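Side-chain contact in epimerase domain-containing protein (Bacillus cereus HuA2-4, PDB 6ZLK), which probably interconverts UDP-glucuronic acid and UDP-galacturonic acid by epimerisation at C4 of the sugar, using bound NAD: residues Gly7-Ile12 with Gly45-Leu50. Numbering follows the deposited sequence.
Sequences GAAGFI and GNIQSL. With NAD (nicotinamide-adenine-dinucleotide), chain E.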
loop_
_atom_site.group_PDB
_atom_site.type_symbol
_atom_site.label_atom_id
_atom_site.label_comp_id
_atom_site.label_asym_id
_atom_site.label_seq_id
_atom_site.Cartn_x
_atom_site.Cartn_y
_atom_site.Cartn_z
ATOM N N GLY A 7 10.616 -11.559 -12.962
ATOM C CA GLY A 7 9.854 -12.762 -12.630
ATOM C C GLY A 7 9.711 -13.698 -13.817
ATOM O O GLY A 7 8.716 -14.420 -13.881
ATOM N N ALA A 8 10.711 -13.725 -14.690
ATOM C CA ALA A 8 10.698 -14.409 -16.005
ATOM C C ALA A 8 10.607 -15.937 -15.850
ATOM O O ALA A 8 10.202 -16.598 -16.837
ATOM C CB ALA A 8 11.908 -14.006 -16.787
ATOM N N ALA A 9 10.991 -16.498 -14.691
ATOM C CA ALA A 9 10.938 -17.975 -14.492
ATOM C C ALA A 9 9.622 -18.443 -13.885
ATOM O O ALA A 9 9.378 -19.673 -13.808
ATOM C CB ALA A 9 12.104 -18.394 -13.619
ATOM N N GLY A 10 8.732 -17.512 -13.571
ATOM C CA GLY A 10 7.438 -17.818 -12.961
ATOM C C GLY A 10 6.444 -18.319 -14.003
ATOM O O GLY A 10 6.770 -18.450 -15.236
ATOM N N PHE A 11 5.235 -18.586 -13.552
ATOM C CA PHE A 11 4.145 -19.128 -14.380
ATOM C C PHE A 11 3.888 -18.198 -15.572
ATOM O O PHE A 11 4.050 -18.567 -16.748
ATOM C CB PHE A 11 2.914 -19.281 -13.497
ATOM C CG PHE A 11 1.585 -19.448 -14.170
ATOM C CD1 PHE A 11 1.448 -20.168 -15.355
ATOM C CD2 PHE A 11 0.446 -18.984 -13.547
ATOM C CE1 PHE A 11 0.202 -20.354 -15.910
ATOM C CE2 PHE A 11 -0.810 -19.155 -14.109
ATOM C CZ PHE A 11 -0.933 -19.871 -15.281
ATOM N N ILE A 12 3.516 -16.943 -15.265
ATOM C CA ILE A 12 3.159 -16.006 -16.349
ATOM C C ILE A 12 4.396 -15.534 -17.119
ATOM O O ILE A 12 4.368 -15.514 -18.375
ATOM C CB ILE A 12 2.263 -14.884 -15.832
ATOM C CG1 ILE A 12 0.987 -15.519 -15.254
ATOM C CG2 ILE A 12 1.933 -13.924 -16.987
ATOM C CD1 ILE A 12 0.046 -14.548 -14.598
ATOM N N GLY A 45 13.839 -25.779 -16.152
ATOM C CA GLY A 45 13.651 -26.315 -17.506
ATOM C C GLY A 45 13.272 -25.210 -18.484
ATOM O O GLY A 45 13.822 -25.170 -19.581
ATOM N N ASN A 46 12.246 -24.445 -18.153
ATOM C CA ASN A 46 11.714 -23.404 -19.069
ATOM C C ASN A 46 12.837 -22.396 -19.316
ATOM O O ASN A 46 13.036 -22.003 -20.490
ATOM C CB ASN A 46 10.494 -22.684 -18.511
ATOM C CG ASN A 46 9.305 -23.567 -18.201
ATOM O OD1 ASN A 46 8.612 -23.386 -17.174
ATOM N ND2 ASN A 46 9.076 -24.528 -19.081
ATOM N N ILE A 47 13.579 -22.022 -18.262
ATOM C CA ILE A 47 14.666 -21.028 -18.427
ATOM C C ILE A 47 15.772 -21.598 -19.338
ATOM O O ILE A 47 16.189 -20.915 -20.296
ATOM C CB ILE A 47 15.202 -20.510 -17.089
ATOM C CG1 ILE A 47 14.150 -19.679 -16.353
ATOM C CG2 ILE A 47 16.489 -19.757 -17.325
ATOM C CD1 ILE A 47 13.717 -18.398 -17.032
ATOM N N GLN A 48 16.150 -22.866 -19.141
ATOM C CA GLN A 48 17.201 -23.489 -19.969
ATOM C C GLN A 48 16.756 -23.468 -21.437
ATOM O O GLN A 48 17.598 -23.209 -22.307
ATOM C CB GLN A 48 17.503 -24.879 -19.422
ATOM C CG GLN A 48 18.248 -24.785 -18.111
ATOM C CD GLN A 48 18.395 -26.095 -17.369
ATOM O OE1 GLN A 48 17.741 -27.096 -17.672
ATOM N NE2 GLN A 48 19.254 -26.077 -16.366
ATOM N N SER A 49 15.480 -23.747 -21.698
ATOM C CA SER A 49 14.938 -23.773 -23.077
ATOM C C SER A 49 14.954 -22.356 -23.689
ATOM O O SER A 49 15.393 -22.193 -24.812
ATOM C CB SER A 49 13.556 -24.362 -23.108
ATOM O OG SER A 49 13.168 -24.456 -24.465
ATOM N N LEU A 50 14.550 -21.353 -22.940
ATOM C CA LEU A 50 14.630 -19.954 -23.423
ATOM C C LEU A 50 16.081 -19.561 -23.696
ATOM O O LEU A 50 16.293 -18.867 -24.670
ATOM C CB LEU A 50 14.002 -19.065 -22.365
ATOM C CG LEU A 50 12.496 -19.192 -22.216
ATOM C CD1 LEU A 50 12.033 -18.428 -20.983
ATOM C CD2 LEU A 50 11.767 -18.645 -23.419
HETATM P PA NAD E . 5.215 -16.801 -9.938
HETATM O O1A NAD E . 5.472 -16.922 -8.486
HETATM O O2A NAD E . 5.103 -18.037 -10.780
HETATM O O5B NAD E . 6.191 -15.802 -10.663
HETATM C C5B NAD E . 6.779 -14.645 -10.032
HETATM C C4B NAD E . 8.283 -14.753 -10.097
HETATM O O4B NAD E . 8.842 -13.581 -9.461
HETATM C C3B NAD E . 8.870 -15.962 -9.391
HETATM O O3B NAD E . 9.420 -16.926 -10.281
HETATM C C2B NAD E . 9.844 -15.347 -8.379
HETATM O O2B NAD E . 11.054 -16.058 -8.190
HETATM C C1B NAD E . 10.117 -13.968 -8.987
HETATM N N9A NAD E . 10.515 -12.956 -8.024
HETATM C C8A NAD E . 9.855 -12.575 -6.885
HETATM N N7A NAD E . 10.467 -11.635 -6.216
HETATM C C5A NAD E . 11.650 -11.447 -6.929
HETATM C C6A NAD E . 12.766 -10.621 -6.732
HETATM N N6A NAD E . 12.942 -9.825 -5.653
HETATM N N1A NAD E . 13.743 -10.642 -7.670
HETATM C C2A NAD E . 13.603 -11.460 -8.736
HETATM N N3A NAD E . 12.619 -12.331 -9.003
HETATM C C4A NAD E . 11.669 -12.254 -8.075
HETATM O O3 NAD E . 3.816 -16.018 -10.004
HETATM P PN NAD E . 2.816 -15.792 -11.280
HETATM O O1N NAD E . 1.613 -16.568 -11.010
HETATM O O2N NAD E . 3.590 -15.955 -12.494
HETATM O O5D NAD E . 2.496 -14.257 -11.103
HETATM C C5D NAD E . 3.187 -13.348 -11.877
HETATM C C4D NAD E . 2.622 -11.987 -11.587
HETATM O O4D NAD E . 1.231 -11.942 -11.951
HETATM C C3D NAD E . 2.708 -11.548 -10.118
HETATM O O3D NAD E . 3.031 -10.148 -10.052
HETATM C C2D NAD E . 1.284 -11.729 -9.597
HETATM O O2D NAD E . 1.031 -10.914 -8.448
HETATM C C1D NAD E . 0.517 -11.421 -10.878
HETATM N N1N NAD E . -0.778 -12.078 -10.963
HETATM C C2N NAD E . -0.870 -13.428 -11.125
HETATM C C3N NAD E . -2.086 -14.010 -11.198
HETATM C C7N NAD E . -2.236 -15.489 -11.297
HETATM O O7N NAD E . -3.378 -15.904 -11.375
HETATM N N7N NAD E . -1.139 -16.257 -11.364
HETATM C C4N NAD E . -3.242 -13.208 -11.219
HETATM C C5N NAD E . -3.136 -11.857 -10.904
HETATM C C6N NAD E . -1.894 -11.305 -10.834
HETATM O O HOH W 1 7.258 -21.841 -14.767
#
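Two torsions shape the side chain of I47: chi1 (-67°) sets CG1 anti to the carbonyl carbon, and chi2 (-64°) turns CD1 back toward A9, placing both carbons against it. CG1 approaches A9 CB to 3.6 Å and CD1 comes within 3.8 Å of the same methyl, an apolar contact; CD1 also lies 4.0 Å from A8 O. The polar link is indirect: a water donates to A9 O and to N46 OD1, each at 3.2 Å, though other acceptors compete for its protons. Helix 44-51 thus packs against the outer side of the glycine-rich loop that follows strand 2-6, while NAD occupies the other side.

There the type I turn G7-G10 leads into helix 11-21 with G10 as N-cap. F11 N donates to NAD O2A at 2.8 Å (167°) and I12 N to NAD O2N at 2.9 Å, both nearly straight, so each phosphate receives one amide. G10 CA sits 3.2 Å from NAD O2A, so the backbone itself lies against the pyrophosphate. D32, which accepts from A9 N, is also hydrogen-bonded to NAD.

This is the dinucleotide-binding loop of a Rossmann fold: hydrocarbon and one water back the turn, and amides at the helix start meet the pyrophosphate, whose negative charge is likely eased by the helix dipole.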